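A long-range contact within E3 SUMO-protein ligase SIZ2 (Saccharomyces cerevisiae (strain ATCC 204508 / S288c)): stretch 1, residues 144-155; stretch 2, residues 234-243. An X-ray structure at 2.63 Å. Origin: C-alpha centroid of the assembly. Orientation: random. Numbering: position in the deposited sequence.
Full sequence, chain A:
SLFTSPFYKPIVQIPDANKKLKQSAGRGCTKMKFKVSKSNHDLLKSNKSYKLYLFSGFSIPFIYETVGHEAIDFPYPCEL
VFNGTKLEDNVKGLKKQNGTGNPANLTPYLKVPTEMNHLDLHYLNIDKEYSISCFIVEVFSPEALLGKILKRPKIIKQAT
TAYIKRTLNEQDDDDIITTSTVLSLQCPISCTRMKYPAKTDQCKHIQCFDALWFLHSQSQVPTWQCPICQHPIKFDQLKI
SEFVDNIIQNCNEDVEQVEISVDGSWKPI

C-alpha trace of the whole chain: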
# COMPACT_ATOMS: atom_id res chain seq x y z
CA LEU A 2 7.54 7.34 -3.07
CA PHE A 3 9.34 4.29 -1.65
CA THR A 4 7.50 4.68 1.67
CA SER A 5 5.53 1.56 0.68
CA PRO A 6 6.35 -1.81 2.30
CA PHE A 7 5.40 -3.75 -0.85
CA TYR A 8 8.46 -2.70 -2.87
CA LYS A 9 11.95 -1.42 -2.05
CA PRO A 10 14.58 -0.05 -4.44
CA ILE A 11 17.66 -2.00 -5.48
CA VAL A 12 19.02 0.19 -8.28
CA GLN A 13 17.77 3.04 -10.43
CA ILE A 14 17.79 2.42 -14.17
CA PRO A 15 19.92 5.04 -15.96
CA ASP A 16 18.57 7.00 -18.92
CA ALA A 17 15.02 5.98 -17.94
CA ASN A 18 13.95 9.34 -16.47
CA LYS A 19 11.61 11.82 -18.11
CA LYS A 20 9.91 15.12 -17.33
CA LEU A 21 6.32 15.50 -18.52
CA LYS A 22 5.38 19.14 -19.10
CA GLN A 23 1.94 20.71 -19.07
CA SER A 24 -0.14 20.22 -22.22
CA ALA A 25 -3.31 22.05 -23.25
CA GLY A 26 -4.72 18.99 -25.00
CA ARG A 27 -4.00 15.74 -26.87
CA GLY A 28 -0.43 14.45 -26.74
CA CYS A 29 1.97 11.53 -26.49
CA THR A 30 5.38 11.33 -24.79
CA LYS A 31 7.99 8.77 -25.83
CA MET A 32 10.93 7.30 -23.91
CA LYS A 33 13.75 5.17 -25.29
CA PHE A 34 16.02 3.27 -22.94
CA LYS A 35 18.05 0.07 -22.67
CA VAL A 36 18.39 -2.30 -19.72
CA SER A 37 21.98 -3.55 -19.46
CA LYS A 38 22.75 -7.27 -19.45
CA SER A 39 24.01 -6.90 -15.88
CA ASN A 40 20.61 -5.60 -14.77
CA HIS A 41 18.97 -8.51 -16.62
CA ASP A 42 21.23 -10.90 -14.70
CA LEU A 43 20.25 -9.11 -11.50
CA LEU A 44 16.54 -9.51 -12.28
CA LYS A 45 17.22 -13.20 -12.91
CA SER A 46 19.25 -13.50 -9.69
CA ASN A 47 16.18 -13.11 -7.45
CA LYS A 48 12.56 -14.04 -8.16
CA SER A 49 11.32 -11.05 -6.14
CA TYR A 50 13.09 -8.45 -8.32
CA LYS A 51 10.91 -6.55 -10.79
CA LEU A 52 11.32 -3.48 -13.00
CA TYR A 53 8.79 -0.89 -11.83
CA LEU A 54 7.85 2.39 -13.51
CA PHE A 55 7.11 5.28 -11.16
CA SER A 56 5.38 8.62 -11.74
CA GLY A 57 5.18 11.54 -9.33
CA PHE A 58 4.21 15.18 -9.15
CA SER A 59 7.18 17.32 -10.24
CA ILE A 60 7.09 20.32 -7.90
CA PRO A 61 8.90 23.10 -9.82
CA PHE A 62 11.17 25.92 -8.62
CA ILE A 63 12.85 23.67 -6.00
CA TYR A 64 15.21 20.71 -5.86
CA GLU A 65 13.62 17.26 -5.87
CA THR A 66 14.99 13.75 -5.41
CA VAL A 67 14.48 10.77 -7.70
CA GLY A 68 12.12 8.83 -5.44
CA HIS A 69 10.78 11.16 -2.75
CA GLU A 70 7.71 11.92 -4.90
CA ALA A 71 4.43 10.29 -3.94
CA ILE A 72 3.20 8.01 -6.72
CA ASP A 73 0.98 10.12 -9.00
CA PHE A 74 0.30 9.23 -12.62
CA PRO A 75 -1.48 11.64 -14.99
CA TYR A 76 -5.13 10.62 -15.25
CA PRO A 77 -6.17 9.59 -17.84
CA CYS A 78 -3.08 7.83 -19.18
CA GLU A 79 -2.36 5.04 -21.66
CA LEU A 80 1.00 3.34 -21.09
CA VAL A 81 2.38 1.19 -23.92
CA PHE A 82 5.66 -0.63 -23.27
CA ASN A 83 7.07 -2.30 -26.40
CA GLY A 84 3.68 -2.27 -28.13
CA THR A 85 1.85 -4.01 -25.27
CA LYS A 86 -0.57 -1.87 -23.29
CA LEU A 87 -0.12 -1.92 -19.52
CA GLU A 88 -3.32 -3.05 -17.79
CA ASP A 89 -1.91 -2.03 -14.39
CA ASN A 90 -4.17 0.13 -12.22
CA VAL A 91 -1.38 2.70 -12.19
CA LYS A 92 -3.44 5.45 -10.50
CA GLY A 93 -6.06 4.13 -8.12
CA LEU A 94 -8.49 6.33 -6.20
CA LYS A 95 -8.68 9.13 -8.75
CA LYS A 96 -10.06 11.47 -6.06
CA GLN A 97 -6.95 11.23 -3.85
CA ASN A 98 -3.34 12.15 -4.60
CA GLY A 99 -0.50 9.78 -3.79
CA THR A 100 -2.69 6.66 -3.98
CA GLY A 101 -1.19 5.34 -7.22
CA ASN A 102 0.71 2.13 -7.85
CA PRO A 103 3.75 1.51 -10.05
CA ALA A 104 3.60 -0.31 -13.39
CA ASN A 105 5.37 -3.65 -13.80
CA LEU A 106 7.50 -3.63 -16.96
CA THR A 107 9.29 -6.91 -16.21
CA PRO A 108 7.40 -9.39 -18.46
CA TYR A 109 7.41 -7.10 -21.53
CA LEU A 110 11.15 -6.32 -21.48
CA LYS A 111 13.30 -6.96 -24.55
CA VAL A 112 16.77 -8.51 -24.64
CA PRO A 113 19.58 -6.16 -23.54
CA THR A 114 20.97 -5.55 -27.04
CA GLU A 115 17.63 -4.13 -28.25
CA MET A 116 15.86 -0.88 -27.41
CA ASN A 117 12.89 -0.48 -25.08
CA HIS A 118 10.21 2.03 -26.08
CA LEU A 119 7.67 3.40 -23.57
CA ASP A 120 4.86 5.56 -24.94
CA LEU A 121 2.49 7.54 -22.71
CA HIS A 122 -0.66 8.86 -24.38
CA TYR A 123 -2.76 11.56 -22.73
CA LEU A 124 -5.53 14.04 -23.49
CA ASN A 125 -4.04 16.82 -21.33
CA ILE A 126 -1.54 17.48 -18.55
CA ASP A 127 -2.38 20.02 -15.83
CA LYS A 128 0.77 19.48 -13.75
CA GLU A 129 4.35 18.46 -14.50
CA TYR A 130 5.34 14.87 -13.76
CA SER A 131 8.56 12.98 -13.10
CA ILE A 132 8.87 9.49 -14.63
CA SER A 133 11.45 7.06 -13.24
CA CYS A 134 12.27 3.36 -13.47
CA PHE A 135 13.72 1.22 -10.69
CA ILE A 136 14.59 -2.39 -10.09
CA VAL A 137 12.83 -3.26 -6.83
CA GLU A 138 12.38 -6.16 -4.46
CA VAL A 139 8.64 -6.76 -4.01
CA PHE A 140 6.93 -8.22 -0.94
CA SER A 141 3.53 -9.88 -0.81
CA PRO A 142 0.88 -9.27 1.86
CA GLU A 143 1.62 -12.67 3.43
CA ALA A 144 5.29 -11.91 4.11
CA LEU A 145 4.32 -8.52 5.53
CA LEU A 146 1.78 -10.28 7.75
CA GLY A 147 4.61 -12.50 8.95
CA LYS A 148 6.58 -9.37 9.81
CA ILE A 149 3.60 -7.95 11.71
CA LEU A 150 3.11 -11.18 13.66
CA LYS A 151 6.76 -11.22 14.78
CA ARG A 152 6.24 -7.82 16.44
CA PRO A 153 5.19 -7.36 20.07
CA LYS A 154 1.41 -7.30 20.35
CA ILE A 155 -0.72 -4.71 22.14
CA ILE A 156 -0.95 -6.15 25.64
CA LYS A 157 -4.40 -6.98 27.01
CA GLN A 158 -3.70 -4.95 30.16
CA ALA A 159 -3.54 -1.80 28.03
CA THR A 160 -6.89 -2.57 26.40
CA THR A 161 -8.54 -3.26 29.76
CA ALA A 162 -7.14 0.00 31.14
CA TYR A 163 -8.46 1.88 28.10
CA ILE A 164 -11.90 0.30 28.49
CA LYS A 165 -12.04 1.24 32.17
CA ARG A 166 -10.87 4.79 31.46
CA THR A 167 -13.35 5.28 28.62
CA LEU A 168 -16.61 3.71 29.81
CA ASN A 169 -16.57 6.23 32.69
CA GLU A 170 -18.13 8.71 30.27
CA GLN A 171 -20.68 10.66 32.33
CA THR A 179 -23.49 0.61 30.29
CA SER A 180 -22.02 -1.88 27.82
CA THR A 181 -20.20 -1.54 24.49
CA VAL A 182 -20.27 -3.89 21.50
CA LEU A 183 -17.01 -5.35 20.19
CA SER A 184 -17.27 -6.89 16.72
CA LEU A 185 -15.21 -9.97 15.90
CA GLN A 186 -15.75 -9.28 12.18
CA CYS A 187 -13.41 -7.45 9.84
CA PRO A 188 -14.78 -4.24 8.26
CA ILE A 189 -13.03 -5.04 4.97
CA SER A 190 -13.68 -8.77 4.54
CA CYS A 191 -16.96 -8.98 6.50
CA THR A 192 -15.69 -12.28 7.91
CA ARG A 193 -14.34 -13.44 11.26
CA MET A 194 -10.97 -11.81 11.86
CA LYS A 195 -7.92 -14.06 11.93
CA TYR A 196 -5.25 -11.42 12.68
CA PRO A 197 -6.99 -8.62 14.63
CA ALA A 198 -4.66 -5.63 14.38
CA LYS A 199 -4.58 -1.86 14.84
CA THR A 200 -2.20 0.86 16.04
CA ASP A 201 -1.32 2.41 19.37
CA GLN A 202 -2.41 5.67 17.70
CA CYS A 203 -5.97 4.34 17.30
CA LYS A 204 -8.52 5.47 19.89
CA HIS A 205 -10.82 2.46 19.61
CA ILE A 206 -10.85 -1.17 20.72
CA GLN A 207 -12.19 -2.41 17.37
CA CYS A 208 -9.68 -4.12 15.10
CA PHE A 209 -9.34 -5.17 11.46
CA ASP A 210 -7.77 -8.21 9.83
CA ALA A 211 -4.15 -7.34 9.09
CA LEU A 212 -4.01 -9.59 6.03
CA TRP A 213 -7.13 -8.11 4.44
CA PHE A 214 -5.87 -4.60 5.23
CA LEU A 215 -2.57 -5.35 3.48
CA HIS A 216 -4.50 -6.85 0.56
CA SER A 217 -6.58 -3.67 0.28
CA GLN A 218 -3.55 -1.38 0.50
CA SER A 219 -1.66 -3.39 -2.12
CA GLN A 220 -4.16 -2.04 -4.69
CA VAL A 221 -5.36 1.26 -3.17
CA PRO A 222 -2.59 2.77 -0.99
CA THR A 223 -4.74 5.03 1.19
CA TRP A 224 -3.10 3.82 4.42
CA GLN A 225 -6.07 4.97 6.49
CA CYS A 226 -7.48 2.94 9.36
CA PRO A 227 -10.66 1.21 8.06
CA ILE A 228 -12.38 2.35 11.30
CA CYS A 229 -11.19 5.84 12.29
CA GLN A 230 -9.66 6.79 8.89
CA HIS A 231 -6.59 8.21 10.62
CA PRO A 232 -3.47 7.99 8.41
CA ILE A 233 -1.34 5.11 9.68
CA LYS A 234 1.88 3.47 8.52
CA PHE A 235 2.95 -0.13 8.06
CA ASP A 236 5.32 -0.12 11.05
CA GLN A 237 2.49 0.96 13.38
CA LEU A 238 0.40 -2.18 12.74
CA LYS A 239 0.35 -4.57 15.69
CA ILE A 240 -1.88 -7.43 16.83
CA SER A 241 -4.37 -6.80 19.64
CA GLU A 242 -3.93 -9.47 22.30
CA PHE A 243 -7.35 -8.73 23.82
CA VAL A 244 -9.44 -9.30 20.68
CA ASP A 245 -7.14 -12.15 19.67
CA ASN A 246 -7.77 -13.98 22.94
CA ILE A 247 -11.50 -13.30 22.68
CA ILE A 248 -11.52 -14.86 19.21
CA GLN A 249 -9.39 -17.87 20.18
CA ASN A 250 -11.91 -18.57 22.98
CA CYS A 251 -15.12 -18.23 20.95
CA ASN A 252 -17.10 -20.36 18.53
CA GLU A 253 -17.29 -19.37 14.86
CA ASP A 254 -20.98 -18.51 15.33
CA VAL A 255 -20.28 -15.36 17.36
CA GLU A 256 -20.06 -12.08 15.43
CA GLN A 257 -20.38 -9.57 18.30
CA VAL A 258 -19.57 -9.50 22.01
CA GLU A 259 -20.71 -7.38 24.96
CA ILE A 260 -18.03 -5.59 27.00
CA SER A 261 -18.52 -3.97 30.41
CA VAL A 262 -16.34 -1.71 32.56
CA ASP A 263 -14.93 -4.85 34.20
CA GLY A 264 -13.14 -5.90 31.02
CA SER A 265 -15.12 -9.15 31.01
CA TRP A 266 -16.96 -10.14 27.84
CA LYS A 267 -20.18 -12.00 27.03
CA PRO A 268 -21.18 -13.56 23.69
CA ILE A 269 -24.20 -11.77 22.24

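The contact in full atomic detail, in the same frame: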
# COMPACT_ATOMS: atom_id res chain seq x y z
N ALA A 144 4.01 -12.16 3.45
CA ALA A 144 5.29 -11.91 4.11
C ALA A 144 5.19 -10.73 5.07
O ALA A 144 5.74 -10.76 6.18
CB ALA A 144 6.37 -11.66 3.06
N LEU A 145 4.49 -9.67 4.65
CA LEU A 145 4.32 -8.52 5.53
C LEU A 145 3.50 -8.89 6.76
O LEU A 145 3.76 -8.39 7.86
CB LEU A 145 3.65 -7.38 4.75
CG LEU A 145 4.43 -6.88 3.53
CD1 LEU A 145 3.61 -5.86 2.75
CD2 LEU A 145 5.77 -6.29 3.93
N LEU A 146 2.51 -9.77 6.59
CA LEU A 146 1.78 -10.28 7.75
C LEU A 146 2.71 -11.03 8.68
O LEU A 146 2.61 -10.92 9.91
CB LEU A 146 0.64 -11.19 7.29
CG LEU A 146 -0.20 -11.78 8.43
CD1 LEU A 146 -1.13 -10.72 9.00
CD2 LEU A 146 -0.99 -12.98 7.95
N GLY A 147 3.62 -11.83 8.12
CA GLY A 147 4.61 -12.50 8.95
C GLY A 147 5.45 -11.51 9.74
O GLY A 147 5.72 -11.72 10.92
N LYS A 148 5.86 -10.42 9.09
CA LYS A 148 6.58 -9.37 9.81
C LYS A 148 5.75 -8.81 10.95
O LYS A 148 6.24 -8.63 12.07
CB LYS A 148 6.98 -8.25 8.84
CG LYS A 148 8.14 -8.60 7.93
CD LYS A 148 8.61 -7.39 7.11
CE LYS A 148 9.22 -6.31 8.00
NZ LYS A 148 9.85 -5.22 7.20
N ILE A 149 4.47 -8.53 10.68
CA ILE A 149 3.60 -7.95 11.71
C ILE A 149 3.46 -8.91 12.89
O ILE A 149 3.48 -8.50 14.05
CB ILE A 149 2.23 -7.60 11.11
CG1 ILE A 149 2.37 -6.43 10.13
CG2 ILE A 149 1.24 -7.27 12.22
CD1 ILE A 149 1.11 -6.14 9.33
N LEU A 150 3.31 -10.21 12.60
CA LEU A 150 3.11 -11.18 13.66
C LEU A 150 4.34 -11.27 14.57
O LEU A 150 4.21 -11.47 15.78
CB LEU A 150 2.80 -12.55 13.06
CG LEU A 150 1.46 -12.66 12.33
CD1 LEU A 150 1.33 -13.99 11.62
CD2 LEU A 150 0.31 -12.46 13.31
N LYS A 151 5.53 -11.13 14.00
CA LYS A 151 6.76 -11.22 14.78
C LYS A 151 6.94 -10.03 15.72
O LYS A 151 7.83 -10.08 16.58
CB LYS A 151 7.96 -11.35 13.85
CG LYS A 151 8.07 -12.73 13.19
CD LYS A 151 9.10 -12.75 12.07
CE LYS A 151 9.39 -14.18 11.61
NZ LYS A 151 8.15 -14.93 11.26
N ARG A 152 6.14 -8.99 15.58
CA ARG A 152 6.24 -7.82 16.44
C ARG A 152 5.58 -8.07 17.79
O ARG A 152 4.78 -9.00 17.94
CB ARG A 152 5.58 -6.62 15.77
CG ARG A 152 6.22 -6.23 14.46
CD ARG A 152 5.42 -5.14 13.78
NE ARG A 152 6.00 -4.76 12.49
CZ ARG A 152 5.47 -3.87 11.66
NH1 ARG A 152 4.34 -3.25 11.98
NH2 ARG A 152 6.08 -3.60 10.51
N PRO A 153 5.90 -7.26 18.80
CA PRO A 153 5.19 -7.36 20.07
C PRO A 153 3.76 -6.87 19.93
O PRO A 153 3.51 -5.81 19.34
CB PRO A 153 6.01 -6.47 21.01
CG PRO A 153 6.69 -5.50 20.12
CD PRO A 153 6.98 -6.25 18.85
N LYS A 154 2.82 -7.64 20.46
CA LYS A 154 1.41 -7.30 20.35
C LYS A 154 1.04 -6.20 21.34
O LYS A 154 1.83 -5.82 22.22
CB LYS A 154 0.55 -8.54 20.58
CG LYS A 154 1.03 -9.77 19.83
CD LYS A 154 0.09 -10.95 20.01
CE LYS A 154 0.64 -12.20 19.34
NZ LYS A 154 0.93 -11.99 17.89
N ILE A 155 -0.17 -5.67 21.19
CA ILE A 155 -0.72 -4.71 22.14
C ILE A 155 -1.26 -5.49 23.33
O ILE A 155 -2.25 -6.22 23.21
CB ILE A 155 -1.80 -3.84 21.49
CG1 ILE A 155 -1.18 -2.92 20.44
CG2 ILE A 155 -2.54 -3.03 22.55
CD1 ILE A 155 -2.19 -2.27 19.52
N LYS A 234 0.74 3.96 9.28
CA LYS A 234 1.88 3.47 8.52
C LYS A 234 2.11 2.00 8.86
O LYS A 234 1.70 1.51 9.91
CB LYS A 234 3.14 4.30 8.81
CG LYS A 234 3.02 5.75 8.34
CD LYS A 234 3.61 6.73 9.34
CE LYS A 234 5.13 6.75 9.28
NZ LYS A 234 5.70 7.69 10.29
N PHE A 235 2.79 1.31 7.94
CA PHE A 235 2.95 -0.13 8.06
C PHE A 235 3.58 -0.52 9.39
O PHE A 235 3.16 -1.49 10.03
CB PHE A 235 3.79 -0.66 6.90
CG PHE A 235 4.12 -2.12 7.00
CD1 PHE A 235 3.13 -3.08 6.89
CD2 PHE A 235 5.42 -2.54 7.22
CE1 PHE A 235 3.43 -4.42 6.98
CE2 PHE A 235 5.73 -3.88 7.32
CZ PHE A 235 4.73 -4.82 7.20
N ASP A 236 4.59 0.23 9.83
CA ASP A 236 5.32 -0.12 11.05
C ASP A 236 4.51 0.12 12.32
O ASP A 236 4.96 -0.28 13.40
CB ASP A 236 6.64 0.65 11.11
CG ASP A 236 7.59 0.26 10.00
OD1 ASP A 236 7.59 -0.92 9.60
OD2 ASP A 236 8.33 1.14 9.52
N GLN A 237 3.35 0.76 12.22
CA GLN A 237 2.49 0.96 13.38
C GLN A 237 1.53 -0.21 13.61
O GLN A 237 0.96 -0.31 14.70
CB GLN A 237 1.68 2.25 13.24
CG GLN A 237 2.52 3.51 13.18
CD GLN A 237 1.68 4.76 12.98
OE1 GLN A 237 0.47 4.74 13.17
NE2 GLN A 237 2.33 5.84 12.58
N LEU A 238 1.34 -1.07 12.62
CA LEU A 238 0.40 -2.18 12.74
C LEU A 238 0.90 -3.19 13.77
O LEU A 238 2.06 -3.62 13.71
CB LEU A 238 0.20 -2.86 11.39
CG LEU A 238 -0.34 -1.97 10.27
CD1 LEU A 238 -0.34 -2.73 8.95
CD2 LEU A 238 -1.73 -1.48 10.60
N LYS A 239 0.03 -3.55 14.70
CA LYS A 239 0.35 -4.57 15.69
C LYS A 239 -0.92 -5.33 16.04
O LYS A 239 -2.03 -4.81 15.92
CB LYS A 239 0.97 -3.96 16.95
CG LYS A 239 2.22 -3.13 16.67
CD LYS A 239 3.02 -2.82 17.93
CE LYS A 239 2.23 -1.99 18.92
NZ LYS A 239 3.07 -0.91 19.52
N ILE A 240 -0.75 -6.58 16.47
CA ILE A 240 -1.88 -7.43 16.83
C ILE A 240 -2.41 -7.01 18.19
O ILE A 240 -1.64 -6.61 19.08
CB ILE A 240 -1.47 -8.91 16.83
CG1 ILE A 240 -1.03 -9.35 15.43
CG2 ILE A 240 -2.62 -9.78 17.33
CD1 ILE A 240 -2.15 -9.35 14.39
N SER A 241 -3.73 -7.10 18.37
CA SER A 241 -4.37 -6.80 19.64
C SER A 241 -4.55 -8.11 20.41
O SER A 241 -5.33 -8.98 19.99
CB SER A 241 -5.72 -6.11 19.42
OG SER A 241 -6.48 -6.10 20.61
N GLU A 242 -3.84 -8.24 21.53
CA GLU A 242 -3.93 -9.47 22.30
C GLU A 242 -5.33 -9.69 22.87
O GLU A 242 -5.78 -10.83 22.98
CB GLU A 242 -2.90 -9.45 23.43
CG GLU A 242 -2.75 -10.78 24.16
CD GLU A 242 -1.82 -10.69 25.35
OE1 GLU A 242 -1.47 -9.56 25.75
OE2 GLU A 242 -1.45 -11.75 25.89
N PHE A 243 -6.03 -8.61 23.21
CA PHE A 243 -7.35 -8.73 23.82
C PHE A 243 -8.34 -9.38 22.85
O PHE A 243 -8.94 -10.42 23.14
CB PHE A 243 -7.84 -7.35 24.26
CG PHE A 243 -9.05 -7.38 25.15
CD1 PHE A 243 -8.97 -7.91 26.43
CD2 PHE A 243 -10.26 -6.87 24.71
CE1 PHE A 243 -10.08 -7.93 27.25
CE2 PHE A 243 -11.37 -6.89 25.53
CZ PHE A 243 -11.28 -7.42 26.80
O HOH W 1 2.02 -7.80 16.45

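The end of a helix and the extended segment after it (144-155) pack along a stretch that runs from a 3-10 turn through a short strand into the start of another helix (234-243), burying 818 Å² in total. The helix contributes a greasy ridge, Leu 145 and Ile 149, spaced one turn apart and both directed toward the partner. Against it lies the flat ring of Phe 235: its CZ sits 3.7 Å from Leu 145 CB and its CE1 3.7 Å from Ile 149 CD1. The same CD1 reaches Leu 238 CD1 at 3.7 Å, so the tip of Ile 149 plugs the hollow between the phenyl ring and the leucine. Farther along, Leu 150 CD2 lies 4.0 Å from Ile 240 CG1.

Beyond the helix, Arg 152 extends a nearly straight side chain (m, t, t) into the 3-10 turn. Arg 152 NH1 donates to Phe 235 O and to Leu 238 O, both at 2.9 Å and near the guanidinium plane, thereby tying the carbonyl that opens the 3-10 segment to one just past it. Arg 152 NH2 forms a salt bridge with Asp 236 OD1 (3.2 Å), while the cationic group stands over the face of the Phe 235 ring, with Arg 152 CZ 4.7 Å from the ring centroid. A long side chain with a planar, multidentate head suits this place.

The backbones then close up in a single bridge between Ile 155 and Ser 241. Ile 155 N donates to Ile 240 O at 2.7 Å, and Glu 242 N donates to Ile 155 O at 3.1 Å. Ile 155 CG1 rests 3.8 Å from Lys 239 CE, using the lysine's aliphatic portion as packing surface. Where the backbones stand farther apart, a water fills the gap, donating to Ile 149 O (2.9 Å) and accepting from Ile 240 N (3.0 Å).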